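Local coordinates for protein motility-associated killing factor MakB (PDB 6W1W) that probably acts as one component of a tripartite cytotoxin, structurally similar to alpha-pore-forming toxins, that damages target cells, at residues A[4-9]-A[317-322]; A[14-19]-A[281-286]; A[134-139]-A[268-273]; A[158-163]-A[254-259]. All coordinates share one frame; numbering follows the deposited sequence.

Contact 1: A[4-9]-A[317-322]; sequences MLSPNV and KIASAS
Ser6, in the non-regular segment 4-9 that leads into helix 9-35, faces Ala319 and Ser322 on one side of helix 316-333. Its CB lies 3.6 Å from Ala319 O and 4.0 Å from Ser322 CB. One bond further out, Ser6 OG stands between its own backbone N and carbonyl carbon (chi1 63°). Across the contact the atoms nearest to Ser6 OG are carbons, Ser322 CB at 3.6 Å and Ala319 CA at 3.7 Å. Ala319 CB lies against the backbone of Leu5, 3.8 Å from its N, and also touches Leu5 CB. One turn along helix 316-333 from Ala319, Ser322 CB meets Val9 CG2 at 3.6 Å. The hydroxyl of Ser322 is engaged within its own helix, donating to Ile318 O over 3.1 Å almost in line with the carbonyl. Phe87 of helix 69-90 covers Leu5 and Ala319, and a hydrogen bond from Trp323 NE1 to Leu5 O joins the N-terminal segment to the helix nearby. Between the segments themselves, Ser6, Ala319 and Ser322, with Val9 and Leu5, fit closely by van der Waals contact, in which methylene and methyl groups meet backbone and hydroxyl atoms.

Contact 2: A[14-19]-A[281-286]; sequences NMLTDV and PALSLL
Met15, modelled as selenomethionine, and Leu283 reach between helix 9-35 and helix 276-302 through different first torsions. In Met15, CG is anti to the carbonyl carbon (chi1 -57°), and the chain runs extended beyond it, carrying the selenium to the facing helix. In Leu283, CG is anti to the backbone N (chi1 -166°), beside the carbonyl carbon, and its CD1 branch does the touching. The selenium of Met15 settles against one residue, with SE 3.4 Å from Ala282 O and 3.8 Å from Ala282 CB. Leu283 CD1 meets a broader surface made by three residues of segment 14-19. It lies 3.9 Å from Leu16 CD1, where the two leucine side chains cross at about a right angle, 4.1 Å from Met15 O and 4.3 Å from Val19 CG2. The contact is thus apolar packing in which SE also rests against Ala282 O, and Leu283 CD1 against Met15 O. The short helical segments run roughly antiparallel, at 145°, with their axes 9.7 Å apart at the closest, a separation spanned by these longer side chains. Helix 276-302 is kinked at Pro281, whose N lacks the bond to the preceding turn. Phe80 of helix 69-90 packs on Leu16 and Leu283, and Ile76 of that helix also touches Leu283. Phe329 of helix 316-333 also lies against Leu16, and against Thr17, while Ala183 and Leu186 of helix 183-187 adjoin Thr17. The pair is therefore embedded in the long helical bundle, with helix 100-151 reaching Ser284 through Thr121.

Contact 3: A[134-139]-A[268-273]; sequences QAKNAE and NMSEEF
The carboxylates of Glu139 and Glu271 receive the ammonium group of Lys136 in different ways. On Glu271, Lys136 NZ approaches OE2 from above the carboxylate plane, 63° out of it, at 2.9 Å. On Glu139, the same NZ meets OE1, also at 2.9 Å, at its syn lone pair, on the side of OE2. The ring of Phe273 presents its edge, in plane, to the carbonyl carbon of Ser270, within the type I beta turn that runs from Ser270 to Phe273. Lys136 bends at chi2 (-55°), turning CD back from an extended course, and its side chain crosses that of Glu271 at about a right angle. Near the tip, CE lies 3.5 Å from Ser270 CB. Ser270 OG donates to Glu139 OE2; the modelled separation is improbably short, so its exact length is doubtful. Ala135 CB lies 4.1 Å from Ser270 OG. NZ also donates to Ser267 O, while Tyr132 OH pairs with Glu271 OE1. With one lysine between two glutamates, the positive charge probably eases the repulsion of Glu139 OE1 and Glu271 OE2, 5.7 Å apart. Lys136, Glu139 and Glu271 form a salt-bridge network in the largely buried interface where helix 100-151 meets segment 268-273, within a helical bundle that resembles those of alpha-pore-forming toxins.

Contact 4: A[158-163]-A[254-259]; sequences QAMVRI and QAAAIT
Ala257 and its neighbour Ala256 meet Met160 and Ile163 where helix 157-176 packs on helix 251-270 as a close, alanine-lined helix-helix crossing at -41°, the axes of the short segments 8.4 Å apart at the closest. Ala257 is central: its CB lies 3.4 Å from Met160 O and 4.0 Å from Met160 CB, and the branched start of Ile163 covers it, with CB and CG2 both at 3.7 Å. The small methyl group lets the backbones come near, the CA atoms of Met160 and Ala257 being 5.1 Å apart. Met160 also reaches Ala256, and Ile163 extends CD1 to Gln254 CG, touching the aliphatic part of that side chain. The amide end of Gln254 is held outside the pair, donating through NE2 to Ala249 O and accepting through OE1 from Val204 N, which probably helps hold the side chain beside Ile163. Leu242 and Leu245 of helix 233-245 press on Ile163, and Trp47 and Leu153 on Ala256. Beyond, strand 209-220 packs on Ile258 through Leu212, joining the helix pair to the sheet. The SD of Met160 rests 3.9 Å from Ala256 CB.

Overall arrangement
From the N terminus, the chain first enters contact 1, whose loop spans nearly the whole protein and closes when helix 316-333 returns to residues 4-9. Just inside it, helix 9-35 opens contact 2, which helix 276-302 closes. Contact 3 then opens on helix 100-151 and contact 4 on helix 157-176; both close on helix 251-270, contact 4 first. The four loops are therefore nested, and none cross. Contacts 1 and 2 touch through Pro7 CB and Leu286 CD1, whereas the centres of contacts 1 and 4 lie about 56 Å apart, on opposite sides of the chain's centre. Together they tie the N-terminal segment to helix 316-333 and join helices far apart in sequence into one elongated bundle, with contact 4 beside the sheet.

Contact 1: A[4-9]-A[317-322]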
loop_
_atom_site.group_PDB
_atom_site.type_symbol
_atom_site.label_atom_id
_atom_site.label_comp_id
_atom_site.label_asym_id
_atom_site.label_seq_id
_atom_site.Cartn_x
_atom_site.Cartn_y
_atom_site.Cartn_z
HETATM N N MSE A 4 5.611 -18.763 27.727
HETATM C CA MSE A 4 5.809 -18.520 26.301
HETATM C C MSE A 4 6.091 -17.051 25.993
HETATM O O MSE A 4 5.171 -16.264 25.754
HETATM C CB MSE A 4 4.587 -18.987 25.499
HETATM C CG MSE A 4 3.429 -19.518 26.337
HETATM SE SE MSE A 4 2.446 -18.131 27.300
HETATM C CE MSE A 4 1.253 -19.265 28.349
ATOM N N LEU A 5 7.377 -16.696 25.987
ATOM C CA LEU A 5 7.824 -15.341 25.658
ATOM C C LEU A 5 7.814 -15.070 24.163
ATOM O O LEU A 5 8.746 -14.457 23.635
ATOM C CB LEU A 5 9.217 -15.110 26.241
ATOM C CG LEU A 5 9.303 -15.039 27.755
ATOM C CD1 LEU A 5 10.744 -14.829 28.178
ATOM C CD2 LEU A 5 8.418 -13.913 28.256
ATOM N N SER A 6 6.775 -15.518 23.469
ATOM C CA SER A 6 6.624 -15.307 22.037
ATOM C C SER A 6 5.139 -15.248 21.711
ATOM O O SER A 6 4.313 -15.800 22.448
ATOM C CB SER A 6 7.305 -16.424 21.237
ATOM O OG SER A 6 6.713 -17.687 21.491
ATOM N N PRO A 7 4.762 -14.570 20.635
ATOM C CA PRO A 7 3.346 -14.517 20.253
ATOM C C PRO A 7 2.910 -15.803 19.563
ATOM O O PRO A 7 3.710 -16.694 19.280
ATOM C CB PRO A 7 3.291 -13.333 19.288
ATOM C CG PRO A 7 4.655 -13.280 18.687
ATOM C CD PRO A 7 5.606 -13.742 19.757
ATOM N N ASN A 8 1.607 -15.889 19.303
ATOM C CA ASN A 8 1.074 -16.980 18.492
ATOM C C ASN A 8 1.560 -16.800 17.059
ATOM O O ASN A 8 1.154 -15.855 16.373
ATOM C CB ASN A 8 -0.450 -17.005 18.556
ATOM C CG ASN A 8 -1.047 -18.148 17.754
ATOM O OD1 ASN A 8 -1.260 -18.026 16.547
ATOM N ND2 ASN A 8 -1.329 -19.260 18.422
ATOM N N VAL A 9 2.430 -17.708 16.606
ATOM C CA VAL A 9 3.134 -17.515 15.340
ATOM C C VAL A 9 2.151 -17.365 14.190
ATOM O O VAL A 9 2.388 -16.598 13.248
ATOM C CB VAL A 9 4.117 -18.673 15.092
ATOM C CG1 VAL A 9 5.057 -18.330 13.939
ATOM C CG2 VAL A 9 4.898 -18.987 16.360
ATOM N N LYS A 317 13.210 -22.043 25.199
ATOM C CA LYS A 317 13.752 -22.629 23.977
ATOM C C LYS A 317 12.679 -22.761 22.902
ATOM O O LYS A 317 12.963 -22.581 21.712
ATOM C CB LYS A 317 14.385 -23.987 24.275
ATOM C CG LYS A 317 15.605 -23.937 25.185
ATOM C CD LYS A 317 15.289 -24.489 26.570
ATOM C CE LYS A 317 14.778 -25.928 26.508
ATOM N NZ LYS A 317 15.806 -26.901 26.036
ATOM N N ILE A 318 11.442 -23.075 23.296
ATOM C CA ILE A 318 10.348 -23.089 22.330
ATOM C C ILE A 318 9.907 -21.675 21.981
ATOM O O ILE A 318 9.280 -21.468 20.936
ATOM C CB ILE A 318 9.146 -23.912 22.836
ATOM C CG1 ILE A 318 8.104 -23.015 23.512
ATOM C CG2 ILE A 318 9.604 -25.028 23.781
ATOM C CD1 ILE A 318 6.816 -23.736 23.862
ATOM N N ALA A 319 10.231 -20.695 22.827
ATOM C CA ALA A 319 9.911 -19.307 22.518
ATOM C C ALA A 319 10.863 -18.734 21.475
ATOM O O ALA A 319 10.426 -18.054 20.540
ATOM C CB ALA A 319 9.941 -18.462 23.792
ATOM N N SER A 320 12.165 -19.009 21.607
ATOM C CA SER A 320 13.127 -18.504 20.630
ATOM C C SER A 320 12.954 -19.175 19.275
ATOM O O SER A 320 13.181 -18.542 18.237
ATOM C CB SER A 320 14.553 -18.697 21.146
ATOM O OG SER A 320 14.938 -20.058 21.090
ATOM N N ALA A 321 12.548 -20.446 19.263
ATOM C CA ALA A 321 12.280 -21.120 17.997
ATOM C C ALA A 321 11.105 -20.489 17.267
ATOM O O ALA A 321 11.067 -20.496 16.030
ATOM C CB ALA A 321 12.020 -22.607 18.233
ATOM N N SER A 322 10.142 -19.939 18.010
ATOM C CA SER A 322 9.030 -19.229 17.390
ATOM C C SER A 322 9.450 -17.856 16.880
ATOM O O SER A 322 8.916 -17.383 15.870
ATOM C CB SER A 322 7.873 -19.097 18.380
ATOM O OG SER A 322 7.401 -20.368 18.784
#

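Contact 2: A[14-19]-A[281-286]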
loop_
_atom_site.group_PDB
_atom_site.type_symbol
_atom_site.label_atom_id
_atom_site.label_comp_id
_atom_site.label_asym_id
_atom_site.label_seq_id
_atom_site.Cartn_x
_atom_site.Cartn_y
_atom_site.Cartn_z
ATOM N N ASN A 14 -0.063 -13.134 10.413
ATOM C CA ASN A 14 -1.157 -12.459 9.723
ATOM C C ASN A 14 -1.085 -10.950 9.920
ATOM O O ASN A 14 -1.373 -10.185 8.992
ATOM C CB ASN A 14 -2.502 -13.001 10.207
ATOM C CG ASN A 14 -2.712 -14.453 9.828
ATOM O OD1 ASN A 14 -1.772 -15.150 9.442
ATOM N ND2 ASN A 14 -3.949 -14.918 9.939
HETATM N N MSE A 15 -0.699 -10.503 11.113
HETATM C CA MSE A 15 -0.581 -9.074 11.394
HETATM C C MSE A 15 0.618 -8.480 10.671
HETATM O O MSE A 15 0.605 -7.310 10.293
HETATM C CB MSE A 15 -0.467 -8.818 12.897
HETATM C CG MSE A 15 -1.623 -9.387 13.698
HETATM SE SE MSE A 15 -1.767 -8.616 15.481
HETATM C CE MSE A 15 -3.200 -9.736 16.184
ATOM N N LEU A 16 1.662 -9.294 10.485
ATOM C CA LEU A 16 2.770 -8.878 9.632
ATOM C C LEU A 16 2.313 -8.711 8.187
ATOM O O LEU A 16 2.702 -7.751 7.510
ATOM C CB LEU A 16 3.915 -9.888 9.715
ATOM C CG LEU A 16 5.077 -9.576 10.665
ATOM C CD1 LEU A 16 5.382 -8.083 10.685
ATOM C CD2 LEU A 16 4.808 -10.105 12.064
ATOM N N THR A 17 1.485 -9.634 7.696
ATOM C CA THR A 17 1.004 -9.525 6.324
ATOM C C THR A 17 0.064 -8.336 6.161
ATOM O O THR A 17 0.122 -7.628 5.149
ATOM C CB THR A 17 0.318 -10.829 5.909
ATOM O OG1 THR A 17 1.309 -11.847 5.721
ATOM C CG2 THR A 17 -0.474 -10.648 4.618
ATOM N N ASP A 18 -0.788 -8.085 7.159
ATOM C CA ASP A 18 -1.753 -6.998 7.043
ATOM C C ASP A 18 -1.075 -5.634 7.004
ATOM O O ASP A 18 -1.550 -4.736 6.302
ATOM C CB ASP A 18 -2.766 -7.064 8.187
ATOM C CG ASP A 18 -3.954 -7.952 7.863
ATOM O OD1 ASP A 18 -3.902 -8.663 6.836
ATOM O OD2 ASP A 18 -4.942 -7.933 8.624
ATOM N N VAL A 19 0.027 -5.453 7.735
ATOM C CA VAL A 19 0.762 -4.195 7.631
ATOM C C VAL A 19 1.618 -4.154 6.374
ATOM O O VAL A 19 1.944 -3.062 5.891
ATOM C CB VAL A 19 1.628 -3.941 8.876
ATOM C CG1 VAL A 19 0.763 -3.888 10.130
ATOM C CG2 VAL A 19 2.710 -5.000 9.010
ATOM N N PRO A 281 -1.679 -0.430 14.873
ATOM C CA PRO A 281 -1.934 -0.576 16.317
ATOM C C PRO A 281 -1.999 -2.022 16.770
ATOM O O PRO A 281 -1.578 -2.329 17.894
ATOM C CB PRO A 281 -3.277 0.142 16.516
ATOM C CG PRO A 281 -3.895 0.191 15.163
ATOM C CD PRO A 281 -2.747 0.342 14.216
ATOM N N ALA A 282 -2.513 -2.926 15.934
ATOM C CA ALA A 282 -2.472 -4.341 16.283
ATOM C C ALA A 282 -1.041 -4.863 16.303
ATOM O O ALA A 282 -0.725 -5.774 17.077
ATOM C CB ALA A 282 -3.329 -5.148 15.311
ATOM N N LEU A 283 -0.163 -4.294 15.473
ATOM C CA LEU A 283 1.250 -4.653 15.542
ATOM C C LEU A 283 1.907 -4.062 16.785
ATOM O O LEU A 283 2.761 -4.704 17.407
ATOM C CB LEU A 283 1.976 -4.186 14.282
ATOM C CG LEU A 283 3.364 -4.795 14.070
ATOM C CD1 LEU A 283 3.274 -6.026 13.170
ATOM C CD2 LEU A 283 4.345 -3.766 13.518
ATOM N N SER A 284 1.532 -2.835 17.155
ATOM C CA SER A 284 2.026 -2.256 18.401
ATOM C C SER A 284 1.540 -3.057 19.600
ATOM O O SER A 284 2.303 -3.314 20.538
ATOM C CB SER A 284 1.587 -0.795 18.519
ATOM O OG SER A 284 0.896 -0.559 19.735
ATOM N N LEU A 285 0.269 -3.472 19.580
ATOM C CA LEU A 285 -0.251 -4.324 20.643
ATOM C C LEU A 285 0.514 -5.638 20.731
ATOM O O LEU A 285 0.596 -6.234 21.810
ATOM C CB LEU A 285 -1.742 -4.587 20.426
ATOM C CG LEU A 285 -2.433 -5.529 21.416
ATOM C CD1 LEU A 285 -2.387 -4.969 22.833
ATOM C CD2 LEU A 285 -3.867 -5.812 20.991
ATOM N N LEU A 286 1.084 -6.099 19.614
ATOM C CA LEU A 286 1.878 -7.322 19.641
ATOM C C LEU A 286 3.098 -7.160 20.537
ATOM O O LEU A 286 3.396 -8.030 21.365
ATOM C CB LEU A 286 2.303 -7.713 18.226
ATOM C CG LEU A 286 3.156 -8.981 18.196
ATOM C CD1 LEU A 286 2.397 -10.086 18.889
ATOM C CD2 LEU A 286 3.521 -9.378 16.774
#

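Contact 3: A[134-139]-A[268-273]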
loop_
_atom_site.group_PDB
_atom_site.type_symbol
_atom_site.label_atom_id
_atom_site.label_comp_id
_atom_site.label_asym_id
_atom_site.label_seq_id
_atom_site.Cartn_x
_atom_site.Cartn_y
_atom_site.Cartn_z
ATOM N N GLN A 134 -3.304 14.733 4.381
ATOM C CA GLN A 134 -2.665 15.519 3.333
ATOM C C GLN A 134 -3.139 15.081 1.953
ATOM O O GLN A 134 -3.495 15.916 1.113
ATOM C CB GLN A 134 -1.145 15.408 3.461
ATOM C CG GLN A 134 -0.576 16.294 4.550
ATOM C CD GLN A 134 -1.154 17.692 4.476
ATOM O OE1 GLN A 134 -1.994 18.081 5.292
ATOM N NE2 GLN A 134 -0.721 18.452 3.476
ATOM N N ALA A 135 -3.166 13.765 1.708
ATOM C CA ALA A 135 -3.668 13.251 0.436
ATOM C C ALA A 135 -5.152 13.551 0.267
ATOM O O ALA A 135 -5.608 13.864 -0.839
ATOM C CB ALA A 135 -3.406 11.749 0.341
ATOM N N LYS A 136 -5.922 13.470 1.355
ATOM C CA LYS A 136 -7.334 13.831 1.290
ATOM C C LYS A 136 -7.527 15.316 0.999
ATOM O O LYS A 136 -8.511 15.697 0.355
ATOM C CB LYS A 136 -8.033 13.443 2.592
ATOM C CG LYS A 136 -8.316 11.957 2.707
ATOM C CD LYS A 136 -9.113 11.499 1.503
ATOM C CE LYS A 136 -9.000 10.007 1.282
ATOM N NZ LYS A 136 -9.533 9.630 -0.056
ATOM N N ASN A 137 -6.602 16.164 1.455
ATOM C CA ASN A 137 -6.720 17.596 1.192
ATOM C C ASN A 137 -6.494 17.907 -0.284
ATOM O O ASN A 137 -7.329 18.557 -0.926
ATOM C CB ASN A 137 -5.732 18.379 2.058
ATOM C CG ASN A 137 -6.354 18.892 3.348
ATOM O OD1 ASN A 137 -7.580 18.967 3.477
ATOM N ND2 ASN A 137 -5.506 19.265 4.307
ATOM N N ALA A 138 -5.363 17.461 -0.838
ATOM C CA ALA A 138 -5.060 17.765 -2.234
ATOM C C ALA A 138 -6.067 17.127 -3.180
ATOM O O ALA A 138 -6.275 17.629 -4.291
ATOM C CB ALA A 138 -3.645 17.309 -2.585
ATOM N N GLU A 139 -6.697 16.024 -2.767
ATOM C CA GLU A 139 -7.742 15.422 -3.588
ATOM C C GLU A 139 -8.966 16.326 -3.666
ATOM O O GLU A 139 -9.470 16.609 -4.759
ATOM C CB GLU A 139 -8.120 14.045 -3.037
ATOM C CG GLU A 139 -7.215 12.907 -3.507
ATOM C CD GLU A 139 -7.407 11.636 -2.697
ATOM O OE1 GLU A 139 -8.502 11.458 -2.120
ATOM O OE2 GLU A 139 -6.459 10.826 -2.621
ATOM N N ASN A 268 -10.582 6.475 -3.862
ATOM C CA ASN A 268 -10.735 5.109 -3.373
ATOM C C ASN A 268 -9.392 4.487 -3.027
ATOM O O ASN A 268 -9.297 3.709 -2.069
ATOM C CB ASN A 268 -11.463 4.253 -4.406
ATOM C CG ASN A 268 -12.904 4.678 -4.600
ATOM O OD1 ASN A 268 -13.343 4.928 -5.722
ATOM N ND2 ASN A 268 -13.652 4.755 -3.505
ATOM N N MET A 269 -8.352 4.812 -3.796
ATOM C CA MET A 269 -7.016 4.329 -3.471
ATOM C C MET A 269 -6.561 4.847 -2.113
ATOM O O MET A 269 -5.950 4.105 -1.333
ATOM C CB MET A 269 -6.030 4.750 -4.559
ATOM C CG MET A 269 -4.900 3.768 -4.826
ATOM S SD MET A 269 -3.971 4.217 -6.319
ATOM C CE MET A 269 -5.288 4.735 -7.424
ATOM N N SER A 270 -6.843 6.123 -1.814
ATOM C CA SER A 270 -6.403 6.703 -0.551
ATOM C C SER A 270 -7.127 6.094 0.639
ATOM O O SER A 270 -6.558 6.027 1.732
ATOM C CB SER A 270 -6.605 8.218 -0.557
ATOM O OG SER A 270 -5.673 8.853 -1.414
ATOM N N GLU A 271 -8.373 5.643 0.457
ATOM C CA GLU A 271 -9.101 5.043 1.571
ATOM C C GLU A 271 -8.485 3.731 2.043
ATOM O O GLU A 271 -8.916 3.204 3.074
ATOM C CB GLU A 271 -10.568 4.827 1.196
ATOM C CG GLU A 271 -11.297 6.080 0.725
ATOM C CD GLU A 271 -11.384 7.176 1.783
ATOM O OE1 GLU A 271 -11.143 6.898 2.978
ATOM O OE2 GLU A 271 -11.709 8.326 1.412
ATOM N N GLU A 272 -7.498 3.194 1.323
ATOM C CA GLU A 272 -6.730 2.062 1.817
ATOM C C GLU A 272 -5.731 2.467 2.891
ATOM O O GLU A 272 -5.219 1.591 3.597
ATOM C CB GLU A 272 -6.005 1.370 0.657
ATOM C CG GLU A 272 -6.940 0.870 -0.449
ATOM C CD GLU A 272 -8.000 -0.098 0.059
ATOM O OE1 GLU A 272 -7.637 -1.085 0.736
ATOM O OE2 GLU A 272 -9.199 0.135 -0.211
ATOM N N PHE A 273 -5.450 3.767 3.030
ATOM C CA PHE A 273 -4.653 4.242 4.158
ATOM C C PHE A 273 -5.347 3.956 5.484
ATOM O O PHE A 273 -4.687 3.637 6.480
ATOM C CB PHE A 273 -4.390 5.745 4.036
ATOM C CG PHE A 273 -3.299 6.114 3.068
ATOM C CD1 PHE A 273 -3.571 6.267 1.713
ATOM C CD2 PHE A 273 -2.010 6.351 3.518
ATOM C CE1 PHE A 273 -2.572 6.625 0.822
ATOM C CE2 PHE A 273 -1.003 6.709 2.633
ATOM C CZ PHE A 273 -1.285 6.846 1.280
#

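Contact 4: A[158-163]-A[254-259]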
loop_
_atom_site.group_PDB
_atom_site.type_symbol
_atom_site.label_atom_id
_atom_site.label_comp_id
_atom_site.label_asym_id
_atom_site.label_seq_id
_atom_site.Cartn_x
_atom_site.Cartn_y
_atom_site.Cartn_z
ATOM N N GLN A 158 -25.221 13.301 -18.776
ATOM C CA GLN A 158 -25.446 11.875 -18.995
ATOM C C GLN A 158 -24.331 11.264 -19.834
ATOM O O GLN A 158 -23.807 10.195 -19.498
ATOM C CB GLN A 158 -26.802 11.653 -19.657
ATOM C CG GLN A 158 -27.971 12.208 -18.862
ATOM C CD GLN A 158 -29.319 11.776 -19.418
ATOM O OE1 GLN A 158 -29.400 10.902 -20.284
ATOM N NE2 GLN A 158 -30.386 12.391 -18.918
ATOM N N ALA A 159 -23.937 11.943 -20.917
ATOM C CA ALA A 159 -22.810 11.477 -21.721
ATOM C C ALA A 159 -21.522 11.404 -20.905
ATOM O O ALA A 159 -20.669 10.548 -21.168
ATOM C CB ALA A 159 -22.620 12.391 -22.934
ATOM N N MET A 160 -21.364 12.281 -19.908
ATOM C CA MET A 160 -20.117 12.311 -19.152
ATOM C C MET A 160 -20.107 11.294 -18.017
ATOM O O MET A 160 -19.048 10.750 -17.686
ATOM C CB MET A 160 -19.860 13.714 -18.606
ATOM C CG MET A 160 -19.367 14.697 -19.648
ATOM S SD MET A 160 -18.949 16.295 -18.931
ATOM C CE MET A 160 -20.473 16.700 -18.084
ATOM N N VAL A 161 -21.262 11.034 -17.398
ATOM C CA VAL A 161 -21.313 10.022 -16.346
ATOM C C VAL A 161 -20.925 8.659 -16.905
ATOM O O VAL A 161 -20.230 7.876 -16.247
ATOM C CB VAL A 161 -22.706 9.990 -15.689
ATOM C CG1 VAL A 161 -22.772 8.894 -14.628
ATOM C CG2 VAL A 161 -23.038 11.339 -15.080
ATOM N N ARG A 162 -21.356 8.361 -18.136
ATOM C CA ARG A 162 -21.026 7.073 -18.739
ATOM C C ARG A 162 -19.531 6.948 -18.999
ATOM O O ARG A 162 -18.943 5.884 -18.773
ATOM C CB ARG A 162 -21.812 6.881 -20.036
ATOM C CG ARG A 162 -23.317 6.967 -19.867
ATOM C CD ARG A 162 -24.055 6.595 -21.141
ATOM N NE ARG A 162 -25.405 7.148 -21.148
ATOM C CZ ARG A 162 -25.794 8.158 -21.919
ATOM N NH1 ARG A 162 -24.936 8.717 -22.764
ATOM N NH2 ARG A 162 -27.047 8.601 -21.853
ATOM N N ILE A 163 -18.900 8.022 -19.472
ATOM C CA ILE A 163 -17.469 7.965 -19.749
ATOM C C ILE A 163 -16.677 7.814 -18.456
ATOM O O ILE A 163 -15.695 7.065 -18.398
ATOM C CB ILE A 163 -17.030 9.206 -20.544
ATOM C CG1 ILE A 163 -17.713 9.229 -21.910
ATOM C CG2 ILE A 163 -15.517 9.228 -20.705
ATOM C CD1 ILE A 163 -17.322 10.411 -22.756
ATOM N N GLN A 254 -15.230 15.229 -22.676
ATOM C CA GLN A 254 -14.395 14.042 -22.534
ATOM C C GLN A 254 -13.321 14.261 -21.477
ATOM O O GLN A 254 -13.142 13.430 -20.578
ATOM C CB GLN A 254 -13.759 13.672 -23.874
ATOM C CG GLN A 254 -14.718 13.042 -24.871
ATOM C CD GLN A 254 -14.089 12.873 -26.240
ATOM O OE1 GLN A 254 -13.139 12.107 -26.411
ATOM N NE2 GLN A 254 -14.608 13.604 -27.221
ATOM N N ALA A 255 -12.606 15.387 -21.567
ATOM C CA ALA A 255 -11.586 15.703 -20.570
ATOM C C ALA A 255 -12.199 15.853 -19.186
ATOM O O ALA A 255 -11.595 15.447 -18.185
ATOM C CB ALA A 255 -10.842 16.979 -20.958
ATOM N N ALA A 256 -13.396 16.438 -19.108
ATOM C CA ALA A 256 -14.068 16.558 -17.820
ATOM C C ALA A 256 -14.392 15.184 -17.252
ATOM O O ALA A 256 -14.156 14.916 -16.067
ATOM C CB ALA A 256 -15.337 17.400 -17.964
ATOM N N ALA A 257 -14.910 14.288 -18.096
ATOM C CA ALA A 257 -15.302 12.963 -17.629
ATOM C C ALA A 257 -14.086 12.115 -17.272
ATOM O O ALA A 257 -14.119 11.354 -16.296
ATOM C CB ALA A 257 -16.157 12.274 -18.689
ATOM N N ILE A 258 -13.005 12.232 -18.047
ATOM C CA ILE A 258 -11.790 11.471 -17.755
ATOM C C ILE A 258 -11.243 11.839 -16.381
ATOM O O ILE A 258 -11.063 10.974 -15.513
ATOM C CB ILE A 258 -10.737 11.694 -18.855
ATOM C CG1 ILE A 258 -11.197 11.061 -20.172
ATOM C CG2 ILE A 258 -9.376 11.152 -18.412
ATOM C CD1 ILE A 258 -10.228 11.236 -21.326
ATOM N N THR A 259 -10.988 13.139 -16.161
ATOM C CA THR A 259 -10.319 13.592 -14.940
ATOM C C THR A 259 -11.131 13.259 -13.694
ATOM O O THR A 259 -10.564 12.898 -12.656
ATOM C CB THR A 259 -10.046 15.097 -15.011
ATOM O OG1 THR A 259 -11.268 15.802 -15.268
ATOM C CG2 THR A 259 -9.045 15.411 -16.109
#